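Local coordinates for protein alpha-fucosidase (Bifidobacterium bifidum, PDB 2EAB) that probably hydrolyses alpha-1,2-linked L-fucose from glycans, this chain being the catalytic portion of a longer membrane-associated, calcium-binding glycoside hydrolase, at residues P505-Y516 with Y578-D589. Sequence-based numbering, arbitrary orientation.
Sequences PAAVPWILQNVY and YESSLVWQMLND. With TRS (2-amino-2-hydroxymethyl-propane-1,3-diol), chain K.
L582 meets A506 chiefly with CD1 and the ring of W510 with CD2, an instructive case of two helices that join a tight apolar patch to a looser, watery side. With CG beside the backbone N (chi1 -72°), the leucine sets CD2 over the five-membered ring of W510, 4.0 Å from its centroid, while CD1 lies 3.8 Å from A506 CB. Next along, P509 CG rests 3.8 Å from M586 SD. On the looser side, the side chain of Q513 crosses that of Q585 at about a right angle; its NE2 donates to a water that also reaches L582 O, and its OE1 accepts from O3 of a TRS molecule, probably from the crystallisation liquor. Replacing Q513 by an alanine is likely to leave that water without its NE2 donor and open a gap over Q585. D589 lays CB over the Y516 ring, while OD1 takes the TRS O2 at 2.7 Å and OD2 accepts from two waters, one also bound to Q513 O. Nearby D690, a partner of Q585, and E520 belong to a calcium site seen for this protein but unoccupied in this chain. The helices, 45° apart, lie in the family 95 catalytic domain, with helix 525-546 against P509 and M586 and helix 424-428 against W510.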
# COMPACT_ATOMS: atom_id res chain seq x y z
N PRO A 505 -1.59 -18.97 1.56
CA PRO A 505 -0.16 -18.95 1.31
C PRO A 505 0.24 -18.27 0.01
O PRO A 505 1.41 -17.90 -0.15
CB PRO A 505 0.22 -20.43 1.30
CG PRO A 505 -1.02 -21.14 0.94
CD PRO A 505 -2.14 -20.34 1.53
N ALA A 506 -0.70 -18.10 -0.93
CA ALA A 506 -0.39 -17.36 -2.15
C ALA A 506 -0.21 -15.86 -1.89
O ALA A 506 0.18 -15.12 -2.80
CB ALA A 506 -1.44 -17.61 -3.22
N ALA A 507 -0.46 -15.43 -0.65
CA ALA A 507 -0.15 -14.07 -0.23
C ALA A 507 1.32 -13.72 -0.48
O ALA A 507 1.64 -12.57 -0.80
CB ALA A 507 -0.49 -13.89 1.24
N VAL A 508 2.21 -14.70 -0.30
CA VAL A 508 3.64 -14.45 -0.52
C VAL A 508 3.97 -14.26 -2.01
O VAL A 508 4.51 -13.23 -2.38
CB VAL A 508 4.55 -15.50 0.19
CG1 VAL A 508 6.01 -15.27 -0.17
CG2 VAL A 508 4.35 -15.41 1.69
N PRO A 509 3.60 -15.23 -2.88
CA PRO A 509 3.63 -14.91 -4.32
C PRO A 509 3.07 -13.52 -4.66
O PRO A 509 3.71 -12.76 -5.38
CB PRO A 509 2.78 -16.03 -4.93
CG PRO A 509 3.07 -17.21 -4.05
CD PRO A 509 3.22 -16.64 -2.65
N TRP A 510 1.90 -13.18 -4.13
CA TRP A 510 1.29 -11.90 -4.46
C TRP A 510 2.16 -10.70 -4.05
O TRP A 510 2.44 -9.83 -4.87
CB TRP A 510 -0.10 -11.79 -3.86
CG TRP A 510 -0.95 -10.70 -4.45
CD1 TRP A 510 -0.58 -9.75 -5.37
CD2 TRP A 510 -2.31 -10.44 -4.13
NE1 TRP A 510 -1.64 -8.93 -5.65
CE2 TRP A 510 -2.71 -9.32 -4.89
CE3 TRP A 510 -3.23 -11.05 -3.27
CZ2 TRP A 510 -4.01 -8.81 -4.83
CZ3 TRP A 510 -4.52 -10.55 -3.21
CH2 TRP A 510 -4.89 -9.43 -3.98
N ILE A 511 2.58 -10.65 -2.79
CA ILE A 511 3.40 -9.52 -2.35
C ILE A 511 4.74 -9.49 -3.10
O ILE A 511 5.31 -8.42 -3.31
CB ILE A 511 3.59 -9.48 -0.81
CG1 ILE A 511 3.93 -8.06 -0.34
CG2 ILE A 511 4.63 -10.50 -0.34
CD1 ILE A 511 2.79 -7.06 -0.51
N LEU A 512 5.23 -10.66 -3.53
CA LEU A 512 6.41 -10.70 -4.38
C LEU A 512 6.23 -9.97 -5.71
O LEU A 512 7.22 -9.52 -6.31
CB LEU A 512 6.91 -12.12 -4.59
CG LEU A 512 7.60 -12.73 -3.37
CD1 LEU A 512 7.78 -14.23 -3.56
CD2 LEU A 512 8.93 -12.07 -3.05
N GLN A 513 4.99 -9.86 -6.18
CA GLN A 513 4.76 -9.03 -7.37
C GLN A 513 5.15 -7.58 -7.11
O GLN A 513 5.84 -6.97 -7.93
CB GLN A 513 3.31 -9.08 -7.82
CG GLN A 513 2.89 -10.40 -8.45
CD GLN A 513 1.56 -10.31 -9.16
OE1 GLN A 513 1.29 -9.36 -9.88
NE2 GLN A 513 0.72 -11.33 -8.97
N ASN A 514 4.70 -7.03 -5.98
CA ASN A 514 5.05 -5.65 -5.63
C ASN A 514 6.56 -5.48 -5.52
O ASN A 514 7.11 -4.45 -5.92
CB ASN A 514 4.42 -5.24 -4.30
CG ASN A 514 2.91 -5.17 -4.34
OD1 ASN A 514 2.33 -4.09 -4.44
ND2 ASN A 514 2.27 -6.32 -4.22
N VAL A 515 7.22 -6.50 -4.99
CA VAL A 515 8.67 -6.49 -4.83
C VAL A 515 9.36 -6.51 -6.20
O VAL A 515 10.25 -5.70 -6.45
CB VAL A 515 9.15 -7.66 -3.92
CG1 VAL A 515 10.67 -7.73 -3.90
CG2 VAL A 515 8.62 -7.48 -2.51
N TYR A 516 8.95 -7.43 -7.07
CA TYR A 516 9.56 -7.51 -8.40
C TYR A 516 9.37 -6.23 -9.20
O TYR A 516 10.24 -5.85 -10.00
CB TYR A 516 9.05 -8.74 -9.19
CG TYR A 516 9.76 -8.86 -10.51
CD1 TYR A 516 11.09 -9.26 -10.56
CD2 TYR A 516 9.13 -8.52 -11.71
CE1 TYR A 516 11.78 -9.33 -11.77
CE2 TYR A 516 9.82 -8.60 -12.93
CZ TYR A 516 11.14 -9.00 -12.94
OH TYR A 516 11.84 -9.08 -14.13
N TYR A 578 -7.71 -17.90 -8.50
CA TYR A 578 -7.01 -16.97 -7.61
C TYR A 578 -5.55 -17.43 -7.37
O TYR A 578 -4.60 -16.72 -7.72
CB TYR A 578 -7.82 -16.84 -6.31
CG TYR A 578 -7.04 -16.45 -5.08
CD1 TYR A 578 -6.43 -15.20 -4.97
CD2 TYR A 578 -6.94 -17.32 -4.00
CE1 TYR A 578 -5.71 -14.84 -3.83
CE2 TYR A 578 -6.23 -16.98 -2.86
CZ TYR A 578 -5.62 -15.75 -2.78
OH TYR A 578 -4.90 -15.46 -1.64
N GLU A 579 -5.38 -18.63 -6.83
CA GLU A 579 -4.03 -19.09 -6.51
C GLU A 579 -3.20 -19.42 -7.74
O GLU A 579 -2.01 -19.09 -7.78
CB GLU A 579 -4.06 -20.29 -5.56
CG GLU A 579 -4.56 -19.94 -4.16
CD GLU A 579 -4.09 -20.90 -3.08
OE1 GLU A 579 -3.50 -21.96 -3.39
OE2 GLU A 579 -4.32 -20.60 -1.89
N SER A 580 -3.81 -20.05 -8.74
CA SER A 580 -3.07 -20.37 -9.96
C SER A 580 -2.62 -19.13 -10.71
O SER A 580 -1.52 -19.12 -11.26
CB SER A 580 -3.87 -21.30 -10.87
OG SER A 580 -3.98 -22.57 -10.26
N SER A 581 -3.44 -18.09 -10.72
CA SER A 581 -3.05 -16.84 -11.37
C SER A 581 -1.84 -16.22 -10.67
O SER A 581 -0.92 -15.72 -11.33
CB SER A 581 -4.20 -15.84 -11.39
OG SER A 581 -5.26 -16.31 -12.21
N LEU A 582 -1.85 -16.28 -9.34
CA LEU A 582 -0.75 -15.74 -8.56
C LEU A 582 0.53 -16.55 -8.73
O LEU A 582 1.62 -15.99 -8.88
CB LEU A 582 -1.12 -15.64 -7.08
CG LEU A 582 -2.13 -14.55 -6.75
CD1 LEU A 582 -2.53 -14.63 -5.29
CD2 LEU A 582 -1.60 -13.16 -7.08
N VAL A 583 0.42 -17.88 -8.71
CA VAL A 583 1.62 -18.71 -8.86
C VAL A 583 2.18 -18.60 -10.28
O VAL A 583 3.40 -18.53 -10.46
CB VAL A 583 1.36 -20.17 -8.42
CG1 VAL A 583 2.56 -21.07 -8.73
CG2 VAL A 583 1.06 -20.21 -6.93
N TRP A 584 1.29 -18.55 -11.27
CA TRP A 584 1.69 -18.32 -12.65
C TRP A 584 2.49 -17.02 -12.77
O TRP A 584 3.55 -17.00 -13.39
CB TRP A 584 0.46 -18.30 -13.56
CG TRP A 584 0.76 -18.15 -15.02
CD1 TRP A 584 0.93 -19.15 -15.93
CD2 TRP A 584 0.89 -16.92 -15.74
NE1 TRP A 584 1.17 -18.61 -17.18
CE2 TRP A 584 1.14 -17.25 -17.09
CE3 TRP A 584 0.81 -15.57 -15.38
CZ2 TRP A 584 1.33 -16.27 -18.08
CZ3 TRP A 584 0.99 -14.60 -16.36
CH2 TRP A 584 1.24 -14.96 -17.69
N GLN A 585 1.98 -15.95 -12.15
CA GLN A 585 2.66 -14.66 -12.22
C GLN A 585 4.02 -14.70 -11.54
O GLN A 585 4.98 -14.10 -12.04
CB GLN A 585 1.81 -13.55 -11.62
CG GLN A 585 2.22 -12.18 -12.12
CD GLN A 585 1.87 -12.00 -13.58
OE1 GLN A 585 0.70 -11.97 -13.94
NE2 GLN A 585 2.89 -11.90 -14.43
N MET A 586 4.09 -15.39 -10.41
CA MET A 586 5.35 -15.49 -9.68
C MET A 586 6.40 -16.21 -10.52
O MET A 586 7.54 -15.77 -10.61
CB MET A 586 5.18 -16.21 -8.35
CG MET A 586 6.47 -16.29 -7.56
SD MET A 586 6.33 -17.20 -6.03
CE MET A 586 5.95 -18.85 -6.63
N LEU A 587 6.03 -17.34 -11.12
CA LEU A 587 6.96 -18.08 -11.95
C LEU A 587 7.38 -17.25 -13.17
O LEU A 587 8.54 -17.29 -13.58
CB LEU A 587 6.38 -19.43 -12.37
CG LEU A 587 6.16 -20.44 -11.24
CD1 LEU A 587 5.41 -21.66 -11.75
CD2 LEU A 587 7.48 -20.85 -10.58
N ASN A 588 6.44 -16.50 -13.72
CA ASN A 588 6.71 -15.60 -14.83
C ASN A 588 7.76 -14.55 -14.43
O ASN A 588 8.78 -14.38 -15.12
CB ASN A 588 5.41 -14.93 -15.27
CG ASN A 588 5.45 -14.44 -16.70
OD1 ASN A 588 6.48 -14.46 -17.37
ND2 ASN A 588 4.30 -14.00 -17.19
N ASP A 589 7.52 -13.87 -13.31
CA ASP A 589 8.47 -12.90 -12.77
C ASP A 589 9.82 -13.54 -12.44
O ASP A 589 10.87 -12.95 -12.73
CB ASP A 589 7.92 -12.23 -11.49
CG ASP A 589 6.80 -11.22 -11.75
OD1 ASP A 589 6.48 -10.91 -12.91
OD2 ASP A 589 6.24 -10.71 -10.75
C TRS K . 3.20 -7.28 -12.80
C1 TRS K . 2.77 -6.69 -14.15
C2 TRS K . 3.48 -8.76 -12.95
C3 TRS K . 2.13 -7.04 -11.74
N TRS K . 4.44 -6.61 -12.41
O1 TRS K . 1.56 -7.30 -14.64
O2 TRS K . 4.54 -9.16 -13.65
O3 TRS K . 2.66 -7.17 -10.41
O HOH W 1 -3.57 -18.15 -0.89
O HOH W 2 2.05 -13.57 -7.76
O HOH W 3 6.98 -11.51 -8.43
O HOH W 4 5.89 -8.03 -10.55